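Local coordinates for protein cytochrome c'' (Methylophilus methylotrophus, PDB 1GU2) that probably carries electrons through a covalently attached heme c whose iron has two axial histidine ligands in the oxidized state, at residues 1-12 and 79-89. Sequence-based numbering, arbitrary orientation.
With HEC (heme c), chain C.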
ATOM      1  N   ASP A   1      11.933  -4.078   5.751  1.00 15.93           N
ATOM      2  CA  ASP A   1      12.485  -2.822   6.249  1.00 12.88           C
ATOM      3  C   ASP A   1      12.418  -1.754   5.179  1.00 11.78           C
ATOM      4  O   ASP A   1      11.964  -1.994   4.058  1.00 12.21           O
ATOM      5  CB  ASP A   1      13.894  -3.045   6.829  1.00 16.90           C
ATOM      6  CG  ASP A   1      14.834  -3.582   5.775  1.00 22.91           C
ATOM      7  OD1 ASP A   1      14.405  -3.671   4.617  1.00 23.82           O
ATOM      8  OD2 ASP A   1      15.962  -3.937   6.180  1.00 29.96           O
ATOM      9  N   VAL A   2      12.893  -0.539   5.493  1.00 12.84           N
ATOM     10  CA  VAL A   2      12.908   0.551   4.531  1.00 11.93           C
ATOM     11  C   VAL A   2      13.721   0.192   3.328  1.00 11.96           C
ATOM     12  O   VAL A   2      13.331   0.542   2.204  1.00 12.18           O
ATOM     13  CB  VAL A   2      13.402   1.826   5.221  1.00 14.26           C
ATOM     14  CG1 VAL A   2      13.654   2.879   4.147  1.00 19.23           C
ATOM     15  CG2 VAL A   2      12.387   2.400   6.181  1.00 15.61           C
ATOM     16  N   THR A   3      14.824  -0.510   3.450  1.00 13.32           N
ATOM     17  CA  THR A   3      15.695  -0.859   2.334  1.00 11.43           C
ATOM     18  C   THR A   3      14.928  -1.642   1.275  1.00 12.07           C
ATOM     19  O   THR A   3      14.998  -1.336   0.092  1.00 12.33           O
ATOM     20  CB  THR A   3      16.941  -1.715   2.792  1.00 12.48           C
ATOM     21  OG1 THR A   3      17.611  -1.031   3.849  1.00 16.28           O
ATOM     22  CG2 THR A   3      17.891  -1.910   1.634  1.00 13.85           C
ATOM     23  N   ASN A   4      14.246  -2.687   1.739  1.00 12.36           N
ATOM     24  CA  ASN A   4      13.519  -3.514   0.764  1.00 13.09           C
ATOM     25  C   ASN A   4      12.375  -2.738   0.170  1.00 11.24           C
ATOM     26  O   ASN A   4      12.088  -2.923  -1.012  1.00 11.89           O
ATOM     27  CB  ASN A   4      13.025  -4.802   1.402  1.00 14.21           C
ATOM     28  CG  ASN A   4      14.283  -5.597   1.721  1.00 31.48           C
ATOM     29  OD1 ASN A   4      15.368  -5.522   1.124  1.00 61.57           O
ATOM     30  ND2 ASN A   4      14.193  -6.345   2.770  1.00 42.65           N
ATOM     31  N   ALA A   5      11.715  -1.894   0.969  1.00 10.90           N
ATOM     32  CA  ALA A   5      10.595  -1.106   0.419  1.00 10.81           C
ATOM     33  C   ALA A   5      11.111  -0.195  -0.667  1.00 10.25           C
ATOM     34  O   ALA A   5      10.515  -0.097  -1.733  1.00 10.66           O
ATOM     35  CB  ALA A   5       9.885  -0.343   1.558  1.00 11.50           C
ATOM     36  N   GLU A   6      12.201   0.519  -0.405  1.00 10.11           N
ATOM     37  CA  GLU A   6      12.721   1.433  -1.400  1.00 10.10           C
ATOM     38  C   GLU A   6      13.070   0.703  -2.701  1.00  9.64           C
ATOM     39  O   GLU A   6      12.769   1.182  -3.797  1.00 10.09           O
ATOM     40  CB  GLU A   6      13.942   2.174  -0.829  1.00 11.13           C
ATOM     41  CG  GLU A   6      14.470   3.252  -1.747  1.00 12.76           C
ATOM     42  CD  GLU A   6      15.766   3.891  -1.299  1.00 12.80           C
ATOM     43  OE1 GLU A   6      16.539   4.387  -2.180  1.00 14.36           O
ATOM     44  OE2 GLU A   6      16.013   3.975  -0.080  1.00 15.86           O
ATOM     45  N   LYS A   7      13.738  -0.443  -2.611  1.00  9.57           N
ATOM     46  CA  LYS A   7      14.078  -1.176  -3.829  1.00 10.15           C
ATOM     47  C   LYS A   7      12.838  -1.630  -4.593  1.00 10.09           C
ATOM     48  O   LYS A   7      12.846  -1.672  -5.832  1.00 10.44           O
ATOM     49  CB  LYS A   7      14.978  -2.353  -3.444  1.00 10.39           C
ATOM     50  CG  LYS A   7      16.388  -1.951  -2.986  1.00 11.13           C
ATOM     51  CD  LYS A   7      17.303  -3.156  -2.812  1.00 14.05           C
ATOM     52  CE  LYS A   7      16.771  -4.100  -1.728  1.00 13.01           C
ATOM     53  NZ  LYS A   7      17.625  -5.343  -1.713  1.00 16.41           N
ATOM     54  N   LEU A   8      11.753  -1.972  -3.897  1.00  9.76           N
ATOM     55  CA  LEU A   8      10.493  -2.348  -4.563  1.00  9.85           C
ATOM     56  C   LEU A   8       9.917  -1.164  -5.317  1.00  9.77           C
ATOM     57  O   LEU A   8       9.316  -1.359  -6.398  1.00 10.27           O
ATOM     58  CB  LEU A   8       9.484  -2.916  -3.587  1.00 10.93           C
ATOM     59  CG  LEU A   8       9.758  -4.358  -3.116  1.00 10.86           C
ATOM     60  CD1 LEU A   8       8.808  -4.670  -1.966  1.00 13.41           C
ATOM     61  CD2 LEU A   8       9.614  -5.378  -4.213  1.00 14.33           C
ATOM     62  N   VAL A   9      10.066   0.054  -4.837  1.00  9.94           N
ATOM     63  CA  VAL A   9       9.550   1.200  -5.616  1.00 10.76           C
ATOM     64  C   VAL A   9      10.206   1.249  -6.982  1.00 10.26           C
ATOM     65  O   VAL A   9       9.548   1.437  -7.992  1.00 10.84           O
ATOM     66  CB  VAL A   9       9.808   2.511  -4.841  1.00  9.71           C
ATOM     67  CG1 VAL A   9       9.425   3.752  -5.678  1.00 11.33           C
ATOM     68  CG2 VAL A   9       9.041   2.562  -3.553  1.00 11.21           C
ATOM     69  N   TYR A  10      11.553   1.043  -7.079  1.00 11.43           N
ATOM     70  CA  TYR A  10      12.185   1.047  -8.406  1.00 12.28           C
ATOM     71  C   TYR A  10      11.704  -0.083  -9.287  1.00 11.89           C
ATOM     72  O   TYR A  10      11.451   0.090 -10.475  1.00 13.20           O
ATOM     73  CB  TYR A  10      13.716   0.953  -8.387  1.00 16.76           C
ATOM     74  CG  TYR A  10      14.272   2.023  -7.481  1.00 18.62           C
ATOM     75  CD1 TYR A  10      14.820   1.583  -6.276  1.00 17.70           C
ATOM     76  CD2 TYR A  10      14.250   3.377  -7.802  1.00 25.78           C
ATOM     77  CE1 TYR A  10      15.348   2.494  -5.381  1.00 18.10           C
ATOM     78  CE2 TYR A  10      14.790   4.273  -6.887  1.00 25.46           C
ATOM     79  CZ  TYR A  10      15.340   3.832  -5.697  1.00 20.76           C
ATOM     80  OH  TYR A  10      15.867   4.749  -4.792  1.00 25.79           O
ATOM     81  N   LYS A  11      11.588  -1.266  -8.695  1.00 11.32           N
ATOM     82  CA  LYS A  11      11.132  -2.434  -9.439  1.00 11.53           C
ATOM     83  C   LYS A  11       9.767  -2.177 -10.053  1.00 11.60           C
ATOM     84  O   LYS A  11       9.552  -2.340 -11.263  1.00 12.63           O
ATOM     85  CB  LYS A  11      11.107  -3.688  -8.548  1.00 11.11           C
ATOM     86  CG  LYS A  11      10.620  -4.915  -9.267  1.00 15.72           C
ATOM     87  CD  LYS A  11      10.640  -6.170  -8.421  1.00 16.44           C
ATOM     88  CE  LYS A  11       9.964  -7.318  -9.161  1.00 21.95           C
ATOM     89  NZ  LYS A  11      10.177  -8.596  -8.362  1.00 25.88           N
ATOM     90  N   TYR A  12       8.800  -1.757  -9.244  1.00 10.63           N
ATOM     91  CA  TYR A  12       7.459  -1.533  -9.771  1.00 10.19           C
ATOM     92  C   TYR A  12       7.403  -0.324 -10.705  1.00 10.78           C
ATOM     93  O   TYR A  12       6.605  -0.317 -11.668  1.00 11.40           O
ATOM     94  CB  TYR A  12       6.443  -1.371  -8.640  1.00  9.75           C
ATOM     95  CG  TYR A  12       6.201  -2.647  -7.858  1.00 12.02           C
ATOM     96  CD1 TYR A  12       5.874  -3.827  -8.457  1.00 17.34           C
ATOM     97  CD2 TYR A  12       6.294  -2.617  -6.473  1.00 14.02           C
ATOM     98  CE1 TYR A  12       5.652  -4.997  -7.704  1.00 21.50           C
ATOM     99  CE2 TYR A  12       6.067  -3.780  -5.725  1.00 16.72           C
ATOM    100  CZ  TYR A  12       5.762  -4.946  -6.341  1.00 22.64           C
ATOM    101  OH  TYR A  12       5.543  -6.068  -5.579  1.00 31.85           O
ATOM    102  N   THR A  79       9.530  -1.964  11.184  1.00 13.93           N
ATOM    103  CA  THR A  79      10.641  -2.356  10.331  1.00 13.58           C
ATOM    104  C   THR A  79      10.526  -3.780   9.829  1.00 14.13           C
ATOM    105  O   THR A  79      11.274  -4.138   8.936  1.00 16.87           O
ATOM    106  CB  THR A  79      11.998  -2.152  11.058  1.00 18.84           C
ATOM    107  OG1 THR A  79      12.013  -3.031  12.193  1.00 22.99           O
ATOM    108  CG2 THR A  79      12.158  -0.733  11.543  1.00 20.60           C
ATOM    109  N   LYS A  80       9.583  -4.570  10.351  1.00 13.68           N
ATOM    110  CA  LYS A  80       9.297  -5.891   9.758  1.00 13.97           C
ATOM    111  C   LYS A  80       8.614  -5.810   8.395  1.00 12.49           C
ATOM    112  O   LYS A  80       8.732  -6.735   7.569  1.00 12.87           O
ATOM    113  CB  LYS A  80       8.417  -6.719  10.678  1.00 17.21           C
ATOM    114  CG  LYS A  80       9.045  -6.948  12.061  1.00 27.48           C
ATOM    115  CD  LYS A  80       8.195  -7.949  12.862  1.00 40.28           C
ATOM    116  CE  LYS A  80       8.879  -8.196  14.190  1.00 52.20           C
ATOM    117  NZ  LYS A  80      10.023  -9.144  14.113  1.00 81.06           N
ATOM    118  N   ARG A  81       7.904  -4.718   8.117  1.00 12.46           N
ATOM    119  CA  ARG A  81       7.259  -4.615   6.803  1.00 11.58           C
ATOM    120  C   ARG A  81       8.256  -4.642   5.666  1.00 11.47           C
ATOM    121  O   ARG A  81       9.208  -3.828   5.655  1.00 12.98           O
ATOM    122  CB  ARG A  81       6.400  -3.341   6.731  1.00 11.53           C
ATOM    123  CG  ARG A  81       5.195  -3.289   7.684  1.00 11.07           C
ATOM    124  CD  ARG A  81       4.226  -4.432   7.410  1.00 12.57           C
ATOM    125  NE  ARG A  81       3.026  -4.267   8.222  1.00 11.72           N
ATOM    126  CZ  ARG A  81       2.115  -5.218   8.336  1.00 11.78           C
ATOM    127  NH1 ARG A  81       1.048  -4.972   9.078  1.00 12.30           N
ATOM    128  NH2 ARG A  81       2.273  -6.386   7.728  1.00 12.04           N
ATOM    129  N   PHE A  82       8.074  -5.552   4.732  1.00 11.25           N
ATOM    130  CA  PHE A  82       8.891  -5.774   3.538  1.00 11.55           C
ATOM    131  C   PHE A  82      10.202  -6.493   3.813  1.00 13.12           C
ATOM    132  O   PHE A  82      10.963  -6.752   2.848  1.00 14.68           O
ATOM    133  CB  PHE A  82       9.123  -4.519   2.692  1.00 13.11           C
ATOM    134  CG  PHE A  82       7.845  -3.801   2.300  1.00 12.92           C
ATOM    135  CD1 PHE A  82       7.389  -2.705   3.040  1.00 13.00           C
ATOM    136  CD2 PHE A  82       7.095  -4.233   1.227  1.00 16.02           C
ATOM    137  CE1 PHE A  82       6.206  -2.061   2.707  1.00 12.47           C
ATOM    138  CE2 PHE A  82       5.917  -3.607   0.883  1.00 15.69           C
ATOM    139  CZ  PHE A  82       5.424  -2.537   1.651  1.00 14.84           C
ATOM    140  N   THR A  83      10.497  -6.921   5.061  1.00 12.97           N
ATOM    141  CA  THR A  83      11.734  -7.677   5.277  1.00 12.93           C
ATOM    142  C   THR A  83      11.674  -9.072   4.686  1.00 12.98           C
ATOM    143  O   THR A  83      12.742  -9.597   4.289  1.00 14.41           O
ATOM    144  CB  THR A  83      12.058  -7.703   6.770  1.00 13.51           C
ATOM    145  OG1 THR A  83      12.276  -6.332   7.163  1.00 14.60           O
ATOM    146  CG2 THR A  83      13.322  -8.533   7.028  1.00 14.70           C
ATOM    147  N   ASP A  84      10.499  -9.643   4.666  1.00 14.17           N
ATOM    148  CA  ASP A  84      10.216 -10.978   4.190  1.00 15.16           C
ATOM    149  C   ASP A  84      10.116 -10.913   2.672  1.00 13.96           C
ATOM    150  O   ASP A  84       9.119 -11.175   2.044  1.00 16.97           O
ATOM    151  CB  ASP A  84       8.956 -11.556   4.775  1.00 16.95           C
ATOM    152  CG  ASP A  84       7.719 -10.727   4.584  1.00 18.50           C
ATOM    153  OD1 ASP A  84       7.784  -9.507   4.412  1.00 15.46           O
ATOM    154  OD2 ASP A  84       6.588 -11.325   4.647  1.00 25.16           O
ATOM    155  N   ILE A  85      11.272 -10.520   2.091  1.00 13.95           N
ATOM    156  CA  ILE A  85      11.191 -10.155   0.685  1.00 15.05           C
ATOM    157  C   ILE A  85      10.857 -11.327  -0.266  1.00 17.26           C
ATOM    158  O   ILE A  85      10.310 -11.094  -1.348  1.00 20.45           O
ATOM    159  CB  ILE A  85      12.453  -9.394   0.210  1.00 16.88           C
ATOM    160  CG1 ILE A  85      12.378  -8.801  -1.193  1.00 17.06           C
ATOM    161  CG2 ILE A  85      13.668 -10.260   0.298  1.00 15.72           C
ATOM    162  CD1 ILE A  85      11.134  -7.945  -1.494  1.00 20.66           C
ATOM    163  N   ASP A  86      11.136 -12.560   0.129  1.00 13.96           N
ATOM    164  CA  ASP A  86      10.770 -13.705  -0.718  1.00 13.15           C
ATOM    165  C   ASP A  86       9.246 -13.879  -0.807  1.00 15.25           C
ATOM    166  O   ASP A  86       8.756 -14.507  -1.765  1.00 23.51           O
ATOM    167  CB  ASP A  86      11.439 -14.971  -0.244  1.00 14.28           C
ATOM    168  CG  ASP A  86      12.952 -14.993  -0.462  1.00 14.62           C
ATOM    169  OD1 ASP A  86      13.379 -15.254  -1.617  1.00 24.98           O
ATOM    170  OD2 ASP A  86      13.656 -14.741   0.527  1.00 16.45           O
ATOM    171  N   LYS A  87       8.498 -13.328   0.148  1.00 17.49           N
ATOM    172  CA  LYS A  87       7.078 -13.550   0.158  1.00 22.28           C
ATOM    173  C   LYS A  87       6.264 -12.300  -0.049  1.00 16.67           C
ATOM    174  O   LYS A  87       5.097 -12.405  -0.411  1.00 15.25           O
ATOM    175  CB  LYS A  87       6.719 -14.113   1.547  1.00 28.69           C
ATOM    176  CG  LYS A  87       7.065 -15.549   1.839  1.00 47.03           C
ATOM    177  CD  LYS A  87       6.817 -15.799   3.322  1.00 61.88           C
ATOM    178  CE  LYS A  87       8.049 -16.258   4.067  1.00 69.79           C
ATOM    179  NZ  LYS A  87       9.153 -16.863   3.243  1.00 81.78           N
ATOM    180  N   VAL A  88       6.806 -11.103   0.212  1.00 15.13           N
ATOM    181  CA  VAL A  88       5.917  -9.955   0.352  1.00 14.71           C
ATOM    182  C   VAL A  88       5.299  -9.547  -0.969  1.00 13.64           C
ATOM    183  O   VAL A  88       4.201  -9.028  -1.018  1.00 12.58           O
ATOM    184  CB  VAL A  88       6.656  -8.783   1.021  1.00 15.31           C
ATOM    185  CG1 VAL A  88       7.736  -8.226   0.079  1.00 16.51           C
ATOM    186  CG2 VAL A  88       5.660  -7.711   1.457  1.00 17.32           C
ATOM    187  N   GLU A  89       5.973  -9.741  -2.107  1.00 14.08           N
ATOM    188  CA  GLU A  89       5.362  -9.391  -3.393  1.00 13.21           C
ATOM    189  C   GLU A  89       4.154 -10.262  -3.665  1.00 11.74           C
ATOM    190  O   GLU A  89       3.117  -9.762  -4.094  1.00 12.77           O
ATOM    191  CB  GLU A  89       6.383  -9.471  -4.520  1.00 14.93           C
ATOM    192  CG  GLU A  89       7.538  -8.498  -4.330  1.00 17.21           C
ATOM    193  CD  GLU A  89       8.451  -8.511  -5.518  1.00 17.55           C
ATOM    194  OE1 GLU A  89       9.530  -9.150  -5.373  1.00 24.42           O
ATOM    195  OE2 GLU A  89       8.052  -7.932  -6.525  1.00 24.91           O
TER
HETATM  196 FE   HEC C 125      -4.376  -4.133   4.041  1.00  8.86          FE
HETATM  197  CHA HEC C 125      -1.902  -6.120   5.327  1.00 11.22           C
HETATM  198  CHB HEC C 125      -2.074  -2.577   2.062  1.00  9.35           C
HETATM  199  CHC HEC C 125      -6.930  -2.509   2.414  1.00  8.87           C
HETATM  200  CHD HEC C 125      -6.605  -5.450   6.293  1.00 10.79           C
HETATM  201  NA  HEC C 125      -2.392  -4.259   3.791  1.00  9.51           N
HETATM  202  C1A HEC C 125      -1.509  -5.163   4.407  1.00  9.86           C
HETATM  203  C2A HEC C 125      -0.175  -4.948   3.919  1.00 10.79           C
HETATM  204  C3A HEC C 125      -0.216  -3.927   3.047  1.00 10.23           C
HETATM  205  C4A HEC C 125      -1.596  -3.522   2.933  1.00  8.60           C
HETATM  206  CMA HEC C 125       0.954  -3.301   2.246  1.00 11.73           C
HETATM  207  CAA HEC C 125       1.057  -5.761   4.352  1.00 12.04           C
HETATM  208  CBA HEC C 125       1.330  -6.956   3.419  1.00 13.76           C
HETATM  209  CGA HEC C 125       2.510  -7.754   3.854  1.00 17.41           C
HETATM  210  O1A HEC C 125       2.516  -8.982   3.618  1.00 31.97           O
HETATM  211  O2A HEC C 125       3.463  -7.213   4.438  1.00 25.19           O
HETATM  212  NB  HEC C 125      -4.473  -2.820   2.525  1.00  8.74           N
HETATM  213  C1B HEC C 125      -3.424  -2.311   1.811  1.00  9.12           C
HETATM  214  C2B HEC C 125      -3.933  -1.483   0.725  1.00  9.56           C
HETATM  215  C3B HEC C 125      -5.293  -1.489   0.809  1.00  9.17           C
HETATM  216  C4B HEC C 125      -5.624  -2.305   1.955  1.00  8.74           C
HETATM  217  CMB HEC C 125      -3.075  -0.752  -0.322  1.00 10.17           C
HETATM  218  CAB HEC C 125      -6.338  -0.769  -0.075  1.00  9.95           C
HETATM  219  CBB HEC C 125      -6.223  -1.194  -1.537  1.00 11.37           C
HETATM  220  NC  HEC C 125      -6.357  -3.999   4.312  1.00  9.72           N
HETATM  221  C1C HEC C 125      -7.246  -3.241   3.548  1.00  9.16           C
HETATM  222  C2C HEC C 125      -8.564  -3.301   4.144  1.00 10.19           C
HETATM  223  C3C HEC C 125      -8.478  -4.105   5.245  1.00 10.82           C
HETATM  224  C4C HEC C 125      -7.115  -4.549   5.347  1.00 10.06           C
HETATM  225  CMC HEC C 125      -9.758  -2.505   3.580  1.00 10.53           C
HETATM  226  CAC HEC C 125      -9.532  -4.443   6.300  1.00 12.00           C
HETATM  227  CBC HEC C 125     -10.778  -5.099   5.714  1.00 14.41           C
HETATM  228  ND  HEC C 125      -4.267  -5.488   5.498  1.00 10.23           N
HETATM  229  C1D HEC C 125      -5.318  -5.935   6.310  1.00 10.43           C
HETATM  230  C2D HEC C 125      -4.885  -7.058   7.099  1.00 11.65           C
HETATM  231  C3D HEC C 125      -3.617  -7.370   6.696  1.00 12.68           C
HETATM  232  C4D HEC C 125      -3.188  -6.320   5.800  1.00 11.22           C
HETATM  233  CMD HEC C 125      -5.734  -7.788   8.155  1.00 15.92           C
HETATM  234  CAD HEC C 125      -2.827  -8.644   7.091  1.00 15.71           C
HETATM  235  CBD HEC C 125      -2.268  -8.583   8.534  1.00 16.14           C
HETATM  236  CGD HEC C 125      -0.885  -7.973   8.632  1.00 19.42           C
HETATM  237  O1D HEC C 125      -0.469  -7.490   9.725  1.00 16.65           O
HETATM  238  O2D HEC C 125      -0.143  -7.980   7.615  1.00 15.66           O
HETATM  239  O   HOH W   1       3.356  -7.377  -5.498  1.00 19.85           O
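Leu8 sits at the apolar centre between helix 2-12 and segment 79-89, its two methyls parted among four neighbours. Leu8 CD1 rests 3.6 Å from CD2 of the Phe82 ring, with Val88 CG1 a little farther off, while Leu8 CD2 lies against CG and the carboxylate carbon CD of Glu89. Ile85 runs alongside Leu8 but the other way, its CD1 4.0 Å from both CD1 and CD2 of Leu8. One turn earlier, CB of Ala5 reaches the Phe82 ring obliquely at CD1.

Toward the chain terminus the contact turns polar. Asn4, with CG beside its backbone N (chi1 -67°), directs ND2 to Phe82 O over 3.3 Å, a bond bent to 140°. The terminal amino group of Asp1 donates to Arg81 O from above the carbonyl plane and to Thr83 OG1, each at 2.7 Å, with a weak third bond to Thr79 O. Asp1 OD1 turns back to take the N-H of Asn4, closing an Asx motif at the helix start.

At the other end the extended Lys11 meets Glu89 in a salt bridge, NZ standing 2.9 Å from OE2 on its syn lone pair and bonding weakly to OE1. Water 1 links Tyr12 OH to Glu89 O. An alanine in place of Glu89 would probably leave the Lys11 ammonium without its mate and uncover the CD2 side of Leu8.

Arg81 carries the contact to the cofactor: NH1 and NH2 pair with O1D and O2D of one heme propionate, while Pro71 and Pro72 carbonyls also hold its guanidinium. The N-terminal helix thus packs on the propionate-binding loop and the start of helix 85-100, which bears the axial ligand His95, an arrangement in keeping with the helical cytochrome c fold.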